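Glucuronan lyase A (PDB 2ZZJ) probably cleaves beta-1,4-glucuronan internally, as an endo-acting calcium-binding lyase of polysaccharide lyase family 20 with a beta-jelly-roll fold. Local coordinates at residues Ser109-Ile114 / Gly198-Ser203; Asp105-Thr110 / Cys133-Val138. All blocks are in the same frame, centred on the assembly; numbering follows the deposited sequence.

Interaction 1 of 2, residues Ser109-Ile114 / Gly198-Ser203; sequences STMIWI and GLYANS
Met111 and Tyr200 meet across one curved sheet of the beta-jelly roll, with Asn202 as a second partner for the same methyl group. The methionine ends beside the tyrosine ring: its CE lies near the ring plane at the edge, 4.2 Å from Tyr200 CE2. The ring is thus touched at its rim by an apolar methyl group, and the sulfur stays farther back. Met111 is extended as far as SD and bends at its last torsion (chi3 89°), which swings CE out of the line of the chain and across the gap between the two segments. A face of the same ring is taken by Asn202, whose CB sits 3.4 Å above the plane of the Tyr200 ring, displaced toward the rim. Ala201, the centre of an inverse gamma turn, bends the backbone between these two residues and lets Asn202 fold back over Tyr200. Strand 86-95, which pairs with 106-115, holds the amide: Asn202 OD1 is hydrogen-bonded to Ser86 OG. Tyr200 also stacks on His53 of strand 53-63. No hydrogen bond joins the two segments, and the amide only comes loosely alongside the methionine, Asn202 ND2 being 4.4 Å from Met111 CE.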
loop_
_atom_site.group_PDB
_atom_site.type_symbol
_atom_site.label_atom_id
_atom_site.label_comp_id
_atom_site.label_asym_id
_atom_site.label_seq_id
_atom_site.Cartn_x
_atom_site.Cartn_y
_atom_site.Cartn_z
ATOM N N SER A 109 3.591 -7.310 -4.699
ATOM C CA SER A 109 4.899 -6.824 -5.097
ATOM C C SER A 109 5.335 -5.678 -4.190
ATOM O O SER A 109 5.848 -5.892 -3.068
ATOM C CB SER A 109 4.927 -6.428 -6.585
ATOM O OG SER A 109 3.923 -5.479 -6.935
ATOM N N THR A 110 5.158 -4.458 -4.674
ATOM C CA THR A 110 5.519 -3.312 -3.863
ATOM C C THR A 110 4.480 -3.162 -2.746
ATOM O O THR A 110 3.271 -3.318 -2.973
ATOM C CB THR A 110 5.687 -2.028 -4.708
ATOM O OG1 THR A 110 7.002 -2.022 -5.317
ATOM C CG2 THR A 110 5.552 -0.771 -3.874
ATOM N N MET A 111 4.980 -2.880 -1.538
ATOM C CA MET A 111 4.126 -2.672 -0.359
ATOM C C MET A 111 4.620 -1.451 0.375
ATOM O O MET A 111 5.826 -1.098 0.312
ATOM C CB MET A 111 4.127 -3.896 0.595
ATOM C CG MET A 111 3.594 -5.195 -0.049
ATOM S SD MET A 111 3.821 -6.630 1.069
ATOM C CE MET A 111 2.298 -6.535 1.961
ATOM N N ILE A 112 3.698 -0.790 1.068
ATOM C CA ILE A 112 4.060 0.365 1.867
ATOM C C ILE A 112 3.541 0.127 3.266
ATOM O O ILE A 112 2.371 -0.210 3.447
ATOM C CB ILE A 112 3.461 1.692 1.274
ATOM C CG1 ILE A 112 3.833 1.812 -0.225
ATOM C CG2 ILE A 112 3.911 2.913 2.160
ATOM C CD1 ILE A 112 3.385 3.076 -0.941
ATOM N N TRP A 113 4.399 0.297 4.274
ATOM C CA TRP A 113 3.982 0.001 5.638
ATOM C C TRP A 113 4.651 0.881 6.672
ATOM O O TRP A 113 5.582 1.598 6.341
ATOM C CB TRP A 113 4.152 -1.489 5.977
ATOM C CG TRP A 113 5.584 -2.056 6.086
ATOM C CD1 TRP A 113 6.263 -2.349 7.255
ATOM C CD2 TRP A 113 6.431 -2.512 5.016
ATOM N NE1 TRP A 113 7.488 -2.909 6.968
ATOM C CE2 TRP A 113 7.620 -3.024 5.612
ATOM C CE3 TRP A 113 6.309 -2.535 3.608
ATOM C CZ2 TRP A 113 8.670 -3.560 4.853
ATOM C CZ3 TRP A 113 7.371 -3.048 2.844
ATOM C CH2 TRP A 113 8.543 -3.556 3.489
ATOM N N ILE A 114 4.089 0.852 7.883
ATOM C CA ILE A 114 4.676 1.489 9.092
ATOM C C ILE A 114 5.358 0.412 9.924
ATOM O O ILE A 114 4.757 -0.616 10.200
ATOM C CB ILE A 114 3.559 2.163 9.990
ATOM C CG1 ILE A 114 2.650 3.096 9.170
ATOM C CG2 ILE A 114 4.183 2.997 11.108
ATOM C CD1 ILE A 114 3.375 4.253 8.526
ATOM N N GLY A 198 -5.177 0.774 2.290
ATOM C CA GLY A 198 -5.920 0.397 3.475
ATOM C C GLY A 198 -5.071 -0.255 4.541
ATOM O O GLY A 198 -3.913 -0.628 4.296
ATOM N N LEU A 199 -5.678 -0.397 5.715
ATOM C CA LEU A 199 -4.962 -0.929 6.883
ATOM C C LEU A 199 -4.968 -2.444 6.782
ATOM O O LEU A 199 -6.044 -3.080 6.826
ATOM C CB LEU A 199 -5.662 -0.470 8.168
ATOM C CG LEU A 199 -5.091 -1.081 9.473
ATOM C CD1 LEU A 199 -3.562 -0.778 9.655
ATOM C CD2 LEU A 199 -5.888 -0.528 10.611
ATOM N N TYR A 200 -3.777 -3.010 6.662
ATOM C CA TYR A 200 -3.581 -4.457 6.619
ATOM C C TYR A 200 -2.622 -4.855 7.727
ATOM O O TYR A 200 -1.408 -4.623 7.650
ATOM C CB TYR A 200 -3.106 -4.882 5.220
ATOM C CG TYR A 200 -2.585 -6.309 5.109
ATOM C CD1 TYR A 200 -3.174 -7.342 5.843
ATOM C CD2 TYR A 200 -1.571 -6.635 4.210
ATOM C CE1 TYR A 200 -2.720 -8.665 5.722
ATOM C CE2 TYR A 200 -1.087 -7.955 4.093
ATOM C CZ TYR A 200 -1.693 -8.956 4.844
ATOM O OH TYR A 200 -1.252 -10.257 4.753
ATOM N N ALA A 201 -3.176 -5.387 8.802
ATOM C CA ALA A 201 -2.373 -5.618 9.998
ATOM C C ALA A 201 -1.711 -6.958 9.841
ATOM O O ALA A 201 -2.150 -7.953 10.422
ATOM C CB ALA A 201 -3.256 -5.541 11.250
ATOM N N ASN A 202 -0.681 -7.003 9.004
ATOM C CA ASN A 202 -0.128 -8.288 8.571
ATOM C C ASN A 202 0.699 -9.041 9.639
ATOM O O ASN A 202 0.683 -10.282 9.723
ATOM C CB ASN A 202 0.629 -8.170 7.237
ATOM C CG ASN A 202 1.712 -7.102 7.230
ATOM O OD1 ASN A 202 1.683 -6.145 7.983
ATOM N ND2 ASN A 202 2.638 -7.233 6.300
ATOM N N SER A 203 1.415 -8.289 10.464
ATOM C CA SER A 203 2.236 -8.905 11.509
ATOM C C SER A 203 1.410 -9.624 12.568
ATOM O O SER A 203 1.924 -10.572 13.206
ATOM C CB SER A 203 3.151 -7.874 12.165
ATOM O OG SER A 203 4.231 -7.547 11.306
#

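Interaction 2 of 2, residues Asp105-Thr110 / Cys133-Val138; sequences DWMPST and CGRNIV
Arg135 reaches from the start of strand 135-145 to Met107, and the end of this long side chain makes the close contact. Its CB points toward the segment 105-110 but is still remote from it, and CG, set between the backbone N and the carbonyl carbon (chi1 84°), begins an extended run through CD to NE that carries the guanidinium across. CD makes a distant approach, 4.5 Å from Met107 SD, and NE and CZ stay behind the leading nitrogen. That nitrogen, NH1, does the touching: it lies 3.5 Å from Met107 CG and 3.8 Å from Met107 SD, with CG approaching the guanidinium obliquely. The methionine runs in the opposite direction, so the ends of the two chains overlap alongside. Beyond it, Pro108 O lies near the guanidinium plane at its edge, but at 4.1 Å from Arg135 NH1 it makes no hydrogen bond; a weak one reaches that carbonyl from Arg122 NH1 instead. Arg135 NH1 is buried against thioether and methylene with no polar partner in the model. Ile137, two residues along the same strand, places CD1 4.0 Å above the guanidinium plane, over its centre. A cation-pi contact with Tyr128 may partly offset the cost of covering the charge, and the same tyrosine touches Met107. Before the corner at Thr110 the segment with Met107 pairs with strand 86-95, while 135-145 pairs with 118-126; Arg135 bridges them side chain to side chain, and Met107 also packs on Phe193 of strand 192-197.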
loop_
_atom_site.group_PDB
_atom_site.type_symbol
_atom_site.label_atom_id
_atom_site.label_comp_id
_atom_site.label_asym_id
_atom_site.label_seq_id
_atom_site.Cartn_x
_atom_site.Cartn_y
_atom_site.Cartn_z
ATOM N N ASP A 105 -1.498 -18.292 -4.909
ATOM C CA ASP A 105 -0.981 -17.674 -6.126
ATOM C C ASP A 105 -1.064 -16.153 -6.118
ATOM O O ASP A 105 -0.696 -15.518 -7.110
ATOM C CB ASP A 105 -1.620 -18.263 -7.398
ATOM C CG ASP A 105 -1.029 -19.633 -7.794
ATOM O OD1 ASP A 105 -1.842 -20.494 -8.198
ATOM O OD2 ASP A 105 0.216 -19.843 -7.732
ATOM N N TRP A 106 -1.517 -15.592 -4.999
ATOM C CA TRP A 106 -1.504 -14.134 -4.811
ATOM C C TRP A 106 -0.107 -13.722 -4.440
ATOM O O TRP A 106 0.471 -14.293 -3.510
ATOM C CB TRP A 106 -2.441 -13.730 -3.692
ATOM C CG TRP A 106 -3.852 -13.846 -4.045
ATOM C CD1 TRP A 106 -4.653 -14.943 -3.871
ATOM C CD2 TRP A 106 -4.670 -12.842 -4.654
ATOM N NE1 TRP A 106 -5.925 -14.681 -4.337
ATOM C CE2 TRP A 106 -5.964 -13.396 -4.816
ATOM C CE3 TRP A 106 -4.435 -11.525 -5.092
ATOM C CZ2 TRP A 106 -7.023 -12.677 -5.384
ATOM C CZ3 TRP A 106 -5.485 -10.812 -5.645
ATOM C CH2 TRP A 106 -6.767 -11.390 -5.790
ATOM N N MET A 107 0.454 -12.761 -5.168
ATOM C CA MET A 107 1.769 -12.251 -4.845
ATOM C C MET A 107 1.724 -10.738 -4.729
ATOM O O MET A 107 1.522 -10.050 -5.739
ATOM C CB MET A 107 2.800 -12.621 -5.903
ATOM C CG MET A 107 4.203 -12.502 -5.426
ATOM S SD MET A 107 5.382 -12.148 -6.694
ATOM C CE MET A 107 5.140 -10.377 -6.970
ATOM N N PRO A 108 1.903 -10.217 -3.506
ATOM C CA PRO A 108 2.127 -8.760 -3.440
ATOM C C PRO A 108 3.495 -8.415 -3.975
ATOM O O PRO A 108 4.477 -9.143 -3.724
ATOM C CB PRO A 108 2.061 -8.442 -1.933
ATOM C CG PRO A 108 2.358 -9.774 -1.213
ATOM C CD PRO A 108 1.887 -10.873 -2.179
ATOM N N SER A 109 3.591 -7.310 -4.699
ATOM C CA SER A 109 4.899 -6.824 -5.097
ATOM C C SER A 109 5.335 -5.678 -4.190
ATOM O O SER A 109 5.848 -5.892 -3.068
ATOM C CB SER A 109 4.927 -6.428 -6.585
ATOM O OG SER A 109 3.923 -5.479 -6.935
ATOM N N THR A 110 5.158 -4.458 -4.674
ATOM C CA THR A 110 5.519 -3.312 -3.863
ATOM C C THR A 110 4.480 -3.162 -2.746
ATOM O O THR A 110 3.271 -3.318 -2.973
ATOM C CB THR A 110 5.687 -2.028 -4.708
ATOM O OG1 THR A 110 7.002 -2.022 -5.317
ATOM C CG2 THR A 110 5.552 -0.771 -3.874
ATOM N N CYS A 133 11.043 -20.643 -8.801
ATOM C CA CYS A 133 10.390 -19.700 -7.871
ATOM C C CYS A 133 11.315 -18.641 -7.317
ATOM O O CYS A 133 10.938 -17.900 -6.415
ATOM C CB CYS A 133 9.725 -20.435 -6.713
ATOM S SG CYS A 133 8.342 -21.423 -7.253
ATOM N N GLY A 134 12.520 -18.571 -7.883
ATOM C CA GLY A 134 13.496 -17.530 -7.575
ATOM C C GLY A 134 12.885 -16.149 -7.718
ATOM O O GLY A 134 12.400 -15.781 -8.795
ATOM N N ARG A 135 12.857 -15.428 -6.598
ATOM C CA ARG A 135 12.450 -14.015 -6.546
ATOM C C ARG A 135 13.250 -13.311 -5.453
ATOM O O ARG A 135 13.704 -13.947 -4.504
ATOM C CB ARG A 135 10.945 -13.885 -6.286
ATOM C CG ARG A 135 10.553 -13.967 -4.829
ATOM C CD ARG A 135 9.126 -13.480 -4.611
ATOM N NE ARG A 135 8.641 -13.890 -3.297
ATOM C CZ ARG A 135 7.593 -13.352 -2.679
ATOM N NH1 ARG A 135 6.908 -12.366 -3.257
ATOM N NH2 ARG A 135 7.228 -13.790 -1.477
ATOM N N ASN A 136 13.426 -12.001 -5.601
ATOM C CA ASN A 136 14.198 -11.194 -4.680
ATOM C C ASN A 136 13.307 -10.062 -4.176
ATOM O O ASN A 136 12.573 -9.464 -4.958
ATOM C CB ASN A 136 15.455 -10.646 -5.392
ATOM C CG ASN A 136 16.472 -10.022 -4.432
ATOM O OD1 ASN A 136 17.153 -9.053 -4.785
ATOM N ND2 ASN A 136 16.580 -10.566 -3.219
ATOM N N ILE A 137 13.356 -9.801 -2.876
ATOM C CA ILE A 137 12.607 -8.714 -2.237
ATOM C C ILE A 137 13.605 -7.666 -1.769
ATOM O O ILE A 137 14.451 -7.946 -0.911
ATOM C CB ILE A 137 11.755 -9.226 -1.052
ATOM C CG1 ILE A 137 10.784 -10.321 -1.521
ATOM C CG2 ILE A 137 10.988 -8.073 -0.385
ATOM C CD1 ILE A 137 10.023 -11.064 -0.382
ATOM N N VAL A 138 13.529 -6.465 -2.338
ATOM C CA VAL A 138 14.410 -5.369 -1.907
ATOM C C VAL A 138 13.624 -4.443 -0.978
ATOM O O VAL A 138 12.719 -3.746 -1.434
ATOM C CB VAL A 138 14.946 -4.567 -3.097
ATOM C CG1 VAL A 138 15.776 -3.393 -2.619
ATOM C CG2 VAL A 138 15.776 -5.477 -4.051
#

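Overall arrangement
Both contacts draw on strand 106-115 and share Ser109 and Thr110, the chain turning a corner at Thr110; interaction 2 uses the part before this bend and interaction 1 the part after it. Their centres are about 14 Å apart. Interaction 1 lies deep in the fold, its centre about 6 Å from that of the chain, whereas interaction 2 is farther out, at about 15 Å; its segment 133-138 begins at Cys133, which is disulfide-bonded to Cys101. At the bend, Ser109 OG bonds to Tyr62 OH and Thr110 OG1 to the carbonyl of Arg122, tying it to strands 53-63 and 118-126. The calcium site of Asp7, Lys33, Ser36 and Asp222 is remote from both contacts.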